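Local coordinates for protein exocyst complex component EXO70 (Saccharomyces cerevisiae, PDB 2B1E) that forms part of the exocyst, the complex that tethers secretory vesicles to sites of exocytosis, and contributes to the assembly of that complex, at residues T313-S324 against V424-L433. Residues are numbered along the deposited sequence; the frame is centred on the assembly and turned at random.
Sequences TVDTMSRLRKFS and VEQIVEKSEL
Met-317 lies against Val-424 and Ile-427, where helix 311-323 runs nearly parallel to the end of helix 410-429; the axes of the two short helical segments approach to 10.2 Å at an angle of 18°. Its chain bends at both chi2 and chi3, bringing SD to Val-424 CG1 and CG2, each at 3.9 Å. Ile-427 CD1 presses on Met-317 CB at 3.3 Å, tighter than usual for two carbons. Farther along, past the end of helix 410-429, Leu-433 takes over: CD1 meets Leu-320 CB at 4.0 Å, and CD2 meets Ser-324 CB at 3.7 Å.

With CG anti to the backbone N (chi1 -176°) and a bend at chi2, Arg-321 lays one face of its guanidinium over Ser-431 CB, offset toward the rim, with NE 3.2 Å from CB. The serine hydroxyls bond within their own segments. Ser-431 OG donates to Ile-427 O in the carbonyl plane (2.7 Å) and weakly accepts from Leu-433 N, capping the next helix. Ser-324 OG donates to Arg-321 O from above its carbonyl plane.

Leu-320 also packs on Cys-375 of helix 364-391. No hydrogen bond crosses between the segments; van der Waals packing, mostly apolar but including Arg-321, joins these parts of the all-helical Exo70 C-terminal region.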
loop_
_atom_site.group_PDB
_atom_site.type_symbol
_atom_site.label_atom_id
_atom_site.label_comp_id
_atom_site.label_asym_id
_atom_site.label_seq_id
_atom_site.Cartn_x
_atom_site.Cartn_y
_atom_site.Cartn_z
ATOM N N THR A 313 -23.593 -0.864 0.961
ATOM C CA THR A 313 -22.980 -0.964 2.277
ATOM C C THR A 313 -22.178 -2.257 2.405
ATOM O O THR A 313 -21.020 -2.234 2.821
ATOM C CB THR A 313 -24.066 -0.881 3.376
ATOM O OG1 THR A 313 -24.693 0.407 3.306
ATOM C CG2 THR A 313 -23.466 -1.072 4.761
ATOM N N VAL A 314 -22.790 -3.379 2.035
ATOM C CA VAL A 314 -22.103 -4.663 2.102
ATOM C C VAL A 314 -20.790 -4.567 1.326
ATOM O O VAL A 314 -19.735 -4.913 1.842
ATOM C CB VAL A 314 -22.961 -5.804 1.497
ATOM C CG1 VAL A 314 -22.216 -7.130 1.609
ATOM C CG2 VAL A 314 -24.294 -5.899 2.220
ATOM N N ASP A 315 -20.859 -4.074 0.093
ATOM C CA ASP A 315 -19.673 -3.943 -0.748
ATOM C C ASP A 315 -18.630 -3.004 -0.157
ATOM O O ASP A 315 -17.442 -3.327 -0.113
ATOM C CB ASP A 315 -20.060 -3.434 -2.138
ATOM C CG ASP A 315 -18.880 -3.407 -3.103
ATOM O OD1 ASP A 315 -18.495 -4.488 -3.601
ATOM O OD2 ASP A 315 -18.335 -2.308 -3.359
ATOM N N THR A 316 -19.074 -1.831 0.284
ATOM C CA THR A 316 -18.163 -0.845 0.851
ATOM C C THR A 316 -17.365 -1.371 2.043
ATOM O O THR A 316 -16.165 -1.116 2.146
ATOM C CB THR A 316 -18.919 0.439 1.279
ATOM O OG1 THR A 316 -19.542 1.029 0.132
ATOM C CG2 THR A 316 -17.958 1.457 1.880
ATOM N N MET A 317 -18.012 -2.102 2.943
ATOM C CA MET A 317 -17.297 -2.612 4.108
ATOM C C MET A 317 -16.364 -3.770 3.755
ATOM O O MET A 317 -15.274 -3.885 4.318
ATOM C CB MET A 317 -18.280 -3.019 5.205
ATOM C CG MET A 317 -19.059 -1.837 5.781
ATOM S SD MET A 317 -18.037 -0.401 6.208
ATOM C CE MET A 317 -18.213 0.568 4.827
ATOM N N SER A 318 -16.775 -4.615 2.817
ATOM C CA SER A 318 -15.926 -5.725 2.402
ATOM C C SER A 318 -14.639 -5.106 1.860
ATOM O O SER A 318 -13.534 -5.557 2.167
ATOM C CB SER A 318 -16.610 -6.543 1.305
ATOM O OG SER A 318 -15.807 -7.648 0.919
ATOM N N ARG A 319 -14.799 -4.056 1.064
ATOM C CA ARG A 319 -13.670 -3.350 0.471
ATOM C C ARG A 319 -12.750 -2.788 1.553
ATOM O O ARG A 319 -11.536 -3.004 1.522
ATOM C CB ARG A 319 -14.180 -2.222 -0.434
ATOM C CG ARG A 319 -13.100 -1.311 -1.003
ATOM C CD ARG A 319 -12.113 -2.054 -1.896
ATOM N NE ARG A 319 -12.753 -2.693 -3.044
ATOM C CZ ARG A 319 -12.089 -3.330 -4.005
ATOM N NH1 ARG A 319 -10.767 -3.408 -3.958
ATOM N NH2 ARG A 319 -12.744 -3.894 -5.011
ATOM N N LEU A 320 -13.327 -2.059 2.506
ATOM C CA LEU A 320 -12.542 -1.490 3.599
ATOM C C LEU A 320 -11.926 -2.627 4.414
ATOM O O LEU A 320 -10.813 -2.505 4.936
ATOM C CB LEU A 320 -13.426 -0.614 4.498
ATOM C CG LEU A 320 -13.964 0.681 3.881
ATOM C CD1 LEU A 320 -14.831 1.417 4.892
ATOM C CD2 LEU A 320 -12.799 1.560 3.438
ATOM N N ARG A 321 -12.660 -3.733 4.503
ATOM C CA ARG A 321 -12.222 -4.916 5.237
ATOM C C ARG A 321 -10.956 -5.480 4.607
ATOM O O ARG A 321 -10.080 -5.992 5.303
ATOM C CB ARG A 321 -13.324 -5.981 5.216
ATOM C CG ARG A 321 -13.029 -7.234 6.044
ATOM C CD ARG A 321 -12.900 -6.895 7.519
ATOM N NE ARG A 321 -13.151 -8.045 8.387
ATOM C CZ ARG A 321 -12.270 -9.003 8.660
ATOM N NH1 ARG A 321 -11.047 -8.971 8.137
ATOM N NH2 ARG A 321 -12.619 -10.002 9.460
ATOM N N LYS A 322 -10.863 -5.385 3.286
ATOM C CA LYS A 322 -9.696 -5.888 2.576
ATOM C C LYS A 322 -8.546 -4.897 2.731
ATOM O O LYS A 322 -7.383 -5.291 2.847
ATOM C CB LYS A 322 -10.025 -6.101 1.098
ATOM C CG LYS A 322 -11.215 -7.025 0.856
ATOM C CD LYS A 322 -11.460 -7.258 -0.628
ATOM C CE LYS A 322 -12.797 -7.945 -0.868
ATOM N NZ LYS A 322 -12.927 -9.224 -0.113
ATOM N N PHE A 323 -8.882 -3.612 2.736
ATOM C CA PHE A 323 -7.898 -2.549 2.902
ATOM C C PHE A 323 -7.186 -2.739 4.240
ATOM O O PHE A 323 -5.968 -2.604 4.329
ATOM C CB PHE A 323 -8.593 -1.185 2.895
ATOM C CG PHE A 323 -8.549 -0.476 1.575
ATOM C CD1 PHE A 323 -7.421 0.242 1.194
ATOM C CD2 PHE A 323 -9.647 -0.503 0.719
ATOM C CE1 PHE A 323 -7.385 0.926 -0.021
ATOM C CE2 PHE A 323 -9.621 0.179 -0.500
ATOM C CZ PHE A 323 -8.488 0.895 -0.869
ATOM N N SER A 324 -7.961 -3.063 5.271
ATOM C CA SER A 324 -7.431 -3.262 6.618
ATOM C C SER A 324 -6.539 -4.492 6.754
ATOM O O SER A 324 -5.813 -4.623 7.736
ATOM C CB SER A 324 -8.575 -3.366 7.630
ATOM O OG SER A 324 -9.264 -4.600 7.506
ATOM N N VAL A 424 -22.071 -1.429 9.385
ATOM C CA VAL A 424 -20.781 -0.743 9.316
ATOM C C VAL A 424 -19.994 -0.893 10.619
ATOM O O VAL A 424 -18.800 -1.202 10.607
ATOM C CB VAL A 424 -20.950 0.765 9.033
ATOM C CG1 VAL A 424 -19.627 1.498 9.265
ATOM C CG2 VAL A 424 -21.414 0.971 7.610
ATOM N N GLU A 425 -20.667 -0.672 11.742
ATOM C CA GLU A 425 -20.020 -0.780 13.042
ATOM C C GLU A 425 -19.646 -2.220 13.410
ATOM O O GLU A 425 -18.640 -2.457 14.085
ATOM C CB GLU A 425 -20.921 -0.175 14.118
ATOM C CG GLU A 425 -20.379 -0.300 15.523
ATOM C CD GLU A 425 -20.862 0.815 16.420
ATOM O OE1 GLU A 425 -22.078 1.102 16.416
ATOM O OE2 GLU A 425 -20.019 1.401 17.132
ATOM N N GLN A 426 -20.452 -3.174 12.959
ATOM C CA GLN A 426 -20.194 -4.581 13.233
ATOM C C GLN A 426 -18.932 -5.049 12.515
ATOM O O GLN A 426 -18.106 -5.770 13.087
ATOM C CB GLN A 426 -21.389 -5.430 12.786
ATOM C CG GLN A 426 -22.680 -5.085 13.507
ATOM C CD GLN A 426 -23.848 -5.928 13.052
ATOM O OE1 GLN A 426 -24.032 -6.163 11.857
ATOM N NE2 GLN A 426 -24.660 -6.379 14.002
ATOM N N ILE A 427 -18.781 -4.633 11.262
ATOM C CA ILE A 427 -17.621 -5.020 10.468
ATOM C C ILE A 427 -16.348 -4.314 10.924
ATOM O O ILE A 427 -15.240 -4.814 10.707
ATOM C CB ILE A 427 -17.883 -4.766 8.969
ATOM C CG1 ILE A 427 -18.881 -5.810 8.462
ATOM C CG2 ILE A 427 -16.576 -4.822 8.172
ATOM C CD1 ILE A 427 -19.293 -5.633 7.028
ATOM N N VAL A 428 -16.504 -3.157 11.561
ATOM C CA VAL A 428 -15.355 -2.423 12.073
ATOM C C VAL A 428 -14.874 -3.132 13.341
ATOM O O VAL A 428 -13.684 -3.369 13.521
ATOM C CB VAL A 428 -15.723 -0.962 12.429
ATOM C CG1 VAL A 428 -14.651 -0.357 13.324
ATOM C CG2 VAL A 428 -15.859 -0.133 11.155
ATOM N N GLU A 429 -15.826 -3.479 14.197
ATOM C CA GLU A 429 -15.568 -4.150 15.466
ATOM C C GLU A 429 -14.920 -5.528 15.341
ATOM O O GLU A 429 -14.289 -6.011 16.285
ATOM C CB GLU A 429 -16.884 -4.283 16.234
ATOM C CG GLU A 429 -16.788 -4.982 17.579
ATOM C CD GLU A 429 -18.154 -5.174 18.224
ATOM O OE1 GLU A 429 -18.887 -4.170 18.377
ATOM O OE2 GLU A 429 -18.494 -6.325 18.578
ATOM N N LYS A 430 -15.068 -6.158 14.182
ATOM C CA LYS A 430 -14.520 -7.492 13.970
ATOM C C LYS A 430 -13.295 -7.535 13.074
ATOM O O LYS A 430 -12.860 -8.613 12.677
ATOM C CB LYS A 430 -15.597 -8.394 13.377
ATOM C CG LYS A 430 -16.835 -8.480 14.234
ATOM C CD LYS A 430 -18.066 -8.772 13.399
ATOM C CE LYS A 430 -19.315 -8.609 14.243
ATOM N NZ LYS A 430 -19.248 -7.343 15.028
ATOM N N SER A 431 -12.738 -6.375 12.752
ATOM C CA SER A 431 -11.571 -6.333 11.889
ATOM C C SER A 431 -10.506 -5.369 12.378
ATOM O O SER A 431 -10.660 -4.721 13.411
ATOM C CB SER A 431 -11.984 -5.940 10.471
ATOM O OG SER A 431 -12.536 -4.637 10.448
ATOM N N GLU A 432 -9.422 -5.279 11.615
ATOM C CA GLU A 432 -8.318 -4.394 11.946
ATOM C C GLU A 432 -8.814 -2.953 11.913
ATOM O O GLU A 432 -8.183 -2.052 12.464
ATOM C CB GLU A 432 -7.183 -4.570 10.933
ATOM C CG GLU A 432 -5.875 -3.921 11.356
ATOM C CD GLU A 432 -5.188 -4.683 12.480
ATOM O OE1 GLU A 432 -4.721 -5.815 12.235
ATOM O OE2 GLU A 432 -5.118 -4.154 13.606
ATOM N N LEU A 433 -9.950 -2.742 11.259
ATOM C CA LEU A 433 -10.523 -1.407 11.158
ATOM C C LEU A 433 -10.724 -0.798 12.538
ATOM O O LEU A 433 -10.487 0.392 12.740
ATOM C CB LEU A 433 -11.857 -1.455 10.400
ATOM C CG LEU A 433 -11.754 -1.769 8.902
ATOM C CD1 LEU A 433 -13.150 -1.915 8.305
ATOM C CD2 LEU A 433 -10.964 -0.659 8.193
#